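Side-chain contacts in polyketide synthase PksR (Bacillus subtilis, PDB 4U3V), which takes part in intermediate steps of the synthesis of the antibiotic polyketide bacillaene, this piece being its double-hotdog enoyl-isomerase domain: residues Q43-V46 against R51-V54; P165-L170 against A211-L216. All blocks are in the same frame, centred on the assembly; numbering follows the deposited sequence.

Contact 1 (Q43-V46 against R51-V54); sequences QGHV and RVLV
His45 and Val52 face each other across a tight beta hairpin in the N-terminal hotdog, where strands 45-47 and 50-52 run antiparallel. Val46 and Arg51 form the non-hydrogen-bonded pair of this hairpin, their CA atoms 4.7 Å apart, and their side chains share one face of the small sheet. Just beyond it, Val52 N gives a weak bond to His45 O at 3.3 Å. The imidazole makes the stronger link. With CG anti to the backbone N (chi1 -179°), the ring reaches toward the second strand, and ND1 donates to Val52 O at 2.8 Å, nearly straight at 171°. The oxygen sits in the ring plane, although ND1 itself is tilted from the plane of the Val52 carbonyl. This bond, together with Val54 CG1 packed over one face of the ring 3.8 Å from its centroid, restricts how the imidazole can turn. His45 is probably the counterpart of the catalytic histidine of related double-hotdog dehydratases.

On the face shared with Val46, Arg51 stretches back alongside Gln43 at the end of helix 40-43, both chains pointing the same way. Its NH1 is satisfied by the carbonyl oxygen of Tyr37, whose ring also makes a cation-pi contact with the arginine. Gln43 meets the arginine through its aliphatic carbons: Gln43 CB lies over one face of the guanidinium, and Gln43 CG comes tightly against Arg51 NH1, at 3.1 Å.

Contact 2 (P165-L170 against A211-L216); sequences PEWGEL and AYLAIL
Trp167, on the short strand 166-167, and Leu213, on helix 205-219, are the closest backbone pair, yet their CA atoms stand 10.0 Å apart, leaving side chains to bridge strand and helix. The indole does most of this. Its CG is anti to the carbonyl carbon (chi1 -64°), which carries the ring out toward the helix. Leu213 CD2 rests over one face of the indole, off-centre toward its rim, in a CH-pi contact 3.8 Å from the centroid of the five-membered ring. Pro165 CB, from the residue just before the strand, lies over the opposite face, giving the indole an aliphatic group over each face, although the proline is poorly ordered.

Tyr212 meets the indole at its edge: Tyr212 CE2 lies near the indole plane, 3.7 Å from Trp167 CZ2. The phenol end reaches on to the proline, with Pro165 CG 3.9 Å from Tyr212 OH. Leu216 CD1, one helical turn on, covers one face of the tyrosine ring.

Elsewhere around the helix, Ala211, Ala214 and Ile215 pack on Tyr281 of strand 274-283 and Ile251 of strand 247-257. A long helix held against a curved antiparallel sheet is the hallmark of the hotdog fold, here the C-terminal one.

From the N terminus, contact 1 comes first and closes the short hairpin, with four residues between its segments, two of them still strand. Contact 2 opens only after it is complete and spans 40 residues that include strands 174-180 and 183-190 and the start of helix 205-219, so the two follow in series and neither encloses nor crosses the other. They meet physically, because strand 166-167 pairs with strand 45-47: Gly44 O lies 2.7 Å from Gly168 N and Val46 O 3.0 Å from Glu166 N, both probable hydrogen bonds. The His45 and Trp167 rings also pack together. The hairpin of the N-terminal hotdog is thus continued, through one strand, to the helix of the C-terminal hotdog.

Contact 1 (Q43-V46 against R51-V54)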
loop_
_atom_site.group_PDB
_atom_site.type_symbol
_atom_site.label_atom_id
_atom_site.label_comp_id
_atom_site.label_asym_id
_atom_site.label_seq_id
_atom_site.Cartn_x
_atom_site.Cartn_y
_atom_site.Cartn_z
ATOM N N GLN A 43 6.262 -13.269 -8.361
ATOM C CA GLN A 43 5.544 -14.567 -8.447
ATOM C C GLN A 43 4.292 -14.514 -7.578
ATOM O O GLN A 43 3.281 -15.153 -7.879
ATOM C CB GLN A 43 6.394 -15.704 -7.885
ATOM C CG GLN A 43 7.590 -16.114 -8.711
ATOM C CD GLN A 43 8.372 -17.226 -8.040
ATOM O OE1 GLN A 43 8.615 -17.191 -6.829
ATOM N NE2 GLN A 43 8.757 -18.232 -8.821
ATOM N N GLY A 44 4.375 -13.748 -6.497
ATOM C CA GLY A 44 3.286 -13.681 -5.512
ATOM C C GLY A 44 2.034 -12.860 -5.775
ATOM O O GLY A 44 1.128 -12.799 -4.922
ATOM N N HIS A 45 1.958 -12.218 -6.926
ATOM C CA HIS A 45 0.731 -11.562 -7.350
ATOM C C HIS A 45 0.379 -11.762 -8.794
ATOM O O HIS A 45 0.970 -11.156 -9.677
ATOM C CB HIS A 45 0.808 -10.071 -7.019
ATOM C CG HIS A 45 -0.425 -9.303 -7.390
ATOM N ND1 HIS A 45 -0.455 -8.440 -8.431
ATOM C CD2 HIS A 45 -1.721 -9.316 -6.850
ATOM C CE1 HIS A 45 -1.687 -7.893 -8.528
ATOM N NE2 HIS A 45 -2.459 -8.420 -7.550
ATOM N N VAL A 46 -0.681 -12.533 -9.035
ATOM C CA VAL A 46 -1.105 -12.889 -10.384
ATOM C C VAL A 46 -2.511 -12.366 -10.619
ATOM O O VAL A 46 -3.373 -12.459 -9.748
ATOM C CB VAL A 46 -1.062 -14.416 -10.589
ATOM C CG1 VAL A 46 -1.850 -14.821 -11.827
ATOM C CG2 VAL A 46 0.382 -14.901 -10.671
ATOM N N ARG A 51 1.723 -11.892 -14.267
ATOM C CA ARG A 51 2.381 -11.338 -13.063
ATOM C C ARG A 51 2.386 -9.814 -13.103
ATOM O O ARG A 51 3.001 -9.223 -13.983
ATOM C CB ARG A 51 3.766 -11.927 -12.948
ATOM C CG ARG A 51 3.682 -13.447 -12.853
ATOM C CD ARG A 51 4.872 -14.075 -12.181
ATOM N NE ARG A 51 4.891 -15.525 -12.425
ATOM C CZ ARG A 51 5.933 -16.324 -12.199
ATOM N NH1 ARG A 51 7.083 -15.836 -11.733
ATOM N NH2 ARG A 51 5.832 -17.629 -12.436
ATOM N N VAL A 52 1.551 -9.189 -12.274
ATOM C CA VAL A 52 1.342 -7.747 -12.320
ATOM C C VAL A 52 1.950 -7.153 -11.052
ATOM O O VAL A 52 1.694 -7.657 -9.959
ATOM C CB VAL A 52 -0.166 -7.433 -12.317
ATOM C CG1 VAL A 52 -0.423 -5.939 -12.137
ATOM C CG2 VAL A 52 -0.843 -7.992 -13.573
ATOM N N LEU A 53 2.851 -6.176 -11.181
ATOM C CA LEU A 53 3.506 -5.658 -9.969
ATOM C C LEU A 53 2.434 -5.086 -9.037
ATOM O O LEU A 53 1.548 -4.336 -9.480
ATOM C CB LEU A 53 4.515 -4.562 -10.363
ATOM C CG LEU A 53 5.479 -4.104 -9.266
ATOM C CD1 LEU A 53 6.398 -5.255 -8.885
ATOM C CD2 LEU A 53 6.296 -2.942 -9.818
ATOM N N VAL A 54 2.502 -5.423 -7.737
ATOM C CA VAL A 54 1.436 -4.983 -6.851
ATOM C C VAL A 54 1.429 -3.451 -6.757
ATOM O O VAL A 54 2.493 -2.814 -6.683
ATOM C CB VAL A 54 1.527 -5.604 -5.444
ATOM C CG1 VAL A 54 1.199 -7.089 -5.483
ATOM C CG2 VAL A 54 2.893 -5.339 -4.829
#

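Contact 2 (P165-L170 against A211-L216)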
loop_
_atom_site.group_PDB
_atom_site.type_symbol
_atom_site.label_atom_id
_atom_site.label_comp_id
_atom_site.label_asym_id
_atom_site.label_seq_id
_atom_site.Cartn_x
_atom_site.Cartn_y
_atom_site.Cartn_z
ATOM N N PRO A 165 -7.232 -11.836 -7.587
ATOM C CA PRO A 165 -5.775 -11.966 -7.451
ATOM C C PRO A 165 -5.364 -13.285 -6.802
ATOM O O PRO A 165 -5.962 -13.693 -5.803
ATOM C CB PRO A 165 -5.395 -10.796 -6.539
ATOM C CG PRO A 165 -6.479 -9.781 -6.730
ATOM C CD PRO A 165 -7.716 -10.496 -7.194
ATOM N N GLU A 166 -4.370 -13.954 -7.383
ATOM C CA GLU A 166 -3.714 -15.071 -6.715
ATOM C C GLU A 166 -2.482 -14.612 -5.948
ATOM O O GLU A 166 -1.567 -14.023 -6.530
ATOM C CB GLU A 166 -3.297 -16.138 -7.716
ATOM C CG GLU A 166 -4.440 -16.979 -8.249
ATOM C CD GLU A 166 -4.224 -17.353 -9.700
ATOM O OE1 GLU A 166 -3.320 -18.174 -9.973
ATOM O OE2 GLU A 166 -4.918 -16.779 -10.568
ATOM N N TRP A 167 -2.421 -14.979 -4.668
ATOM C CA TRP A 167 -1.404 -14.460 -3.747
ATOM C C TRP A 167 -0.371 -15.470 -3.380
ATOM O O TRP A 167 -0.704 -16.567 -2.946
ATOM C CB TRP A 167 -2.078 -13.941 -2.479
ATOM C CG TRP A 167 -2.975 -12.772 -2.741
ATOM C CD1 TRP A 167 -4.368 -12.753 -2.810
ATOM C CD2 TRP A 167 -2.556 -11.403 -3.011
ATOM N NE1 TRP A 167 -4.830 -11.494 -3.107
ATOM C CE2 TRP A 167 -3.781 -10.623 -3.177
ATOM C CE3 TRP A 167 -1.329 -10.754 -3.043
ATOM C CZ2 TRP A 167 -3.750 -9.263 -3.398
ATOM C CZ3 TRP A 167 -1.319 -9.382 -3.255
ATOM C CH2 TRP A 167 -2.486 -8.658 -3.425
ATOM N N GLY A 168 0.889 -15.075 -3.438
ATOM C CA GLY A 168 1.968 -15.860 -2.850
ATOM C C GLY A 168 2.144 -15.659 -1.355
ATOM O O GLY A 168 1.617 -14.711 -0.774
ATOM N N GLU A 169 2.902 -16.539 -0.708
ATOM C CA GLU A 169 2.958 -16.531 0.762
ATOM C C GLU A 169 3.587 -15.299 1.421
ATOM O O GLU A 169 3.252 -14.959 2.556
ATOM C CB GLU A 169 3.672 -17.776 1.302
ATOM C CG GLU A 169 3.057 -19.091 0.847
ATOM C CD GLU A 169 1.670 -19.327 1.427
ATOM O OE1 GLU A 169 1.550 -19.310 2.672
ATOM O OE2 GLU A 169 0.702 -19.489 0.639
ATOM N N LEU A 170 4.550 -14.680 0.739
ATOM C CA LEU A 170 5.098 -13.381 1.130
ATOM C C LEU A 170 4.027 -12.364 1.590
ATOM O O LEU A 170 4.275 -11.573 2.507
ATOM C CB LEU A 170 5.821 -12.781 -0.095
ATOM C CG LEU A 170 6.578 -11.480 0.160
ATOM C CD1 LEU A 170 7.567 -11.682 1.307
ATOM C CD2 LEU A 170 7.274 -10.915 -1.080
ATOM N N ALA A 211 -3.185 -3.602 3.877
ATOM C CA ALA A 211 -4.391 -2.781 3.976
ATOM C C ALA A 211 -5.360 -3.162 2.857
ATOM O O ALA A 211 -6.555 -3.308 3.077
ATOM C CB ALA A 211 -4.053 -1.277 3.964
ATOM N N TYR A 212 -4.859 -3.387 1.642
ATOM C CA TYR A 212 -5.725 -3.866 0.579
ATOM C C TYR A 212 -6.356 -5.239 0.920
ATOM O O TYR A 212 -7.529 -5.475 0.678
ATOM C CB TYR A 212 -4.874 -3.921 -0.703
ATOM C CG TYR A 212 -5.512 -4.522 -1.905
ATOM C CD1 TYR A 212 -6.779 -4.142 -2.336
ATOM C CD2 TYR A 212 -4.785 -5.410 -2.690
ATOM C CE1 TYR A 212 -7.337 -4.711 -3.478
ATOM C CE2 TYR A 212 -5.314 -5.945 -3.851
ATOM C CZ TYR A 212 -6.584 -5.612 -4.231
ATOM O OH TYR A 212 -7.065 -6.163 -5.420
ATOM N N LEU A 213 -5.555 -6.173 1.439
ATOM C CA LEU A 213 -6.094 -7.516 1.708
ATOM C C LEU A 213 -7.195 -7.447 2.805
ATOM O O LEU A 213 -8.231 -8.133 2.688
ATOM C CB LEU A 213 -4.948 -8.433 2.163
ATOM C CG LEU A 213 -3.953 -8.826 1.066
ATOM C CD1 LEU A 213 -2.754 -9.541 1.676
ATOM C CD2 LEU A 213 -4.637 -9.714 0.050
ATOM N N ALA A 214 -6.969 -6.587 3.799
ATOM C CA ALA A 214 -7.971 -6.378 4.879
ATOM C C ALA A 214 -9.226 -5.766 4.285
ATOM O O ALA A 214 -10.342 -6.121 4.667
ATOM C CB ALA A 214 -7.415 -5.485 5.987
ATOM N N ILE A 215 -9.061 -4.824 3.369
ATOM C CA ILE A 215 -10.218 -4.251 2.673
ATOM C C ILE A 215 -11.029 -5.313 1.906
ATOM O O ILE A 215 -12.245 -5.348 1.959
ATOM C CB ILE A 215 -9.789 -3.066 1.777
ATOM C CG1 ILE A 215 -9.404 -1.865 2.653
ATOM C CG2 ILE A 215 -10.928 -2.698 0.816
ATOM C CD1 ILE A 215 -8.566 -0.816 1.991
ATOM N N LEU A 216 -10.359 -6.200 1.184
ATOM C CA LEU A 216 -11.075 -7.273 0.515
ATOM C C LEU A 216 -11.850 -8.148 1.484
ATOM O O LEU A 216 -12.973 -8.568 1.173
ATOM C CB LEU A 216 -10.138 -8.151 -0.326
ATOM C CG LEU A 216 -9.421 -7.425 -1.463
ATOM C CD1 LEU A 216 -8.402 -8.347 -2.120
ATOM C CD2 LEU A 216 -10.437 -6.930 -2.475
#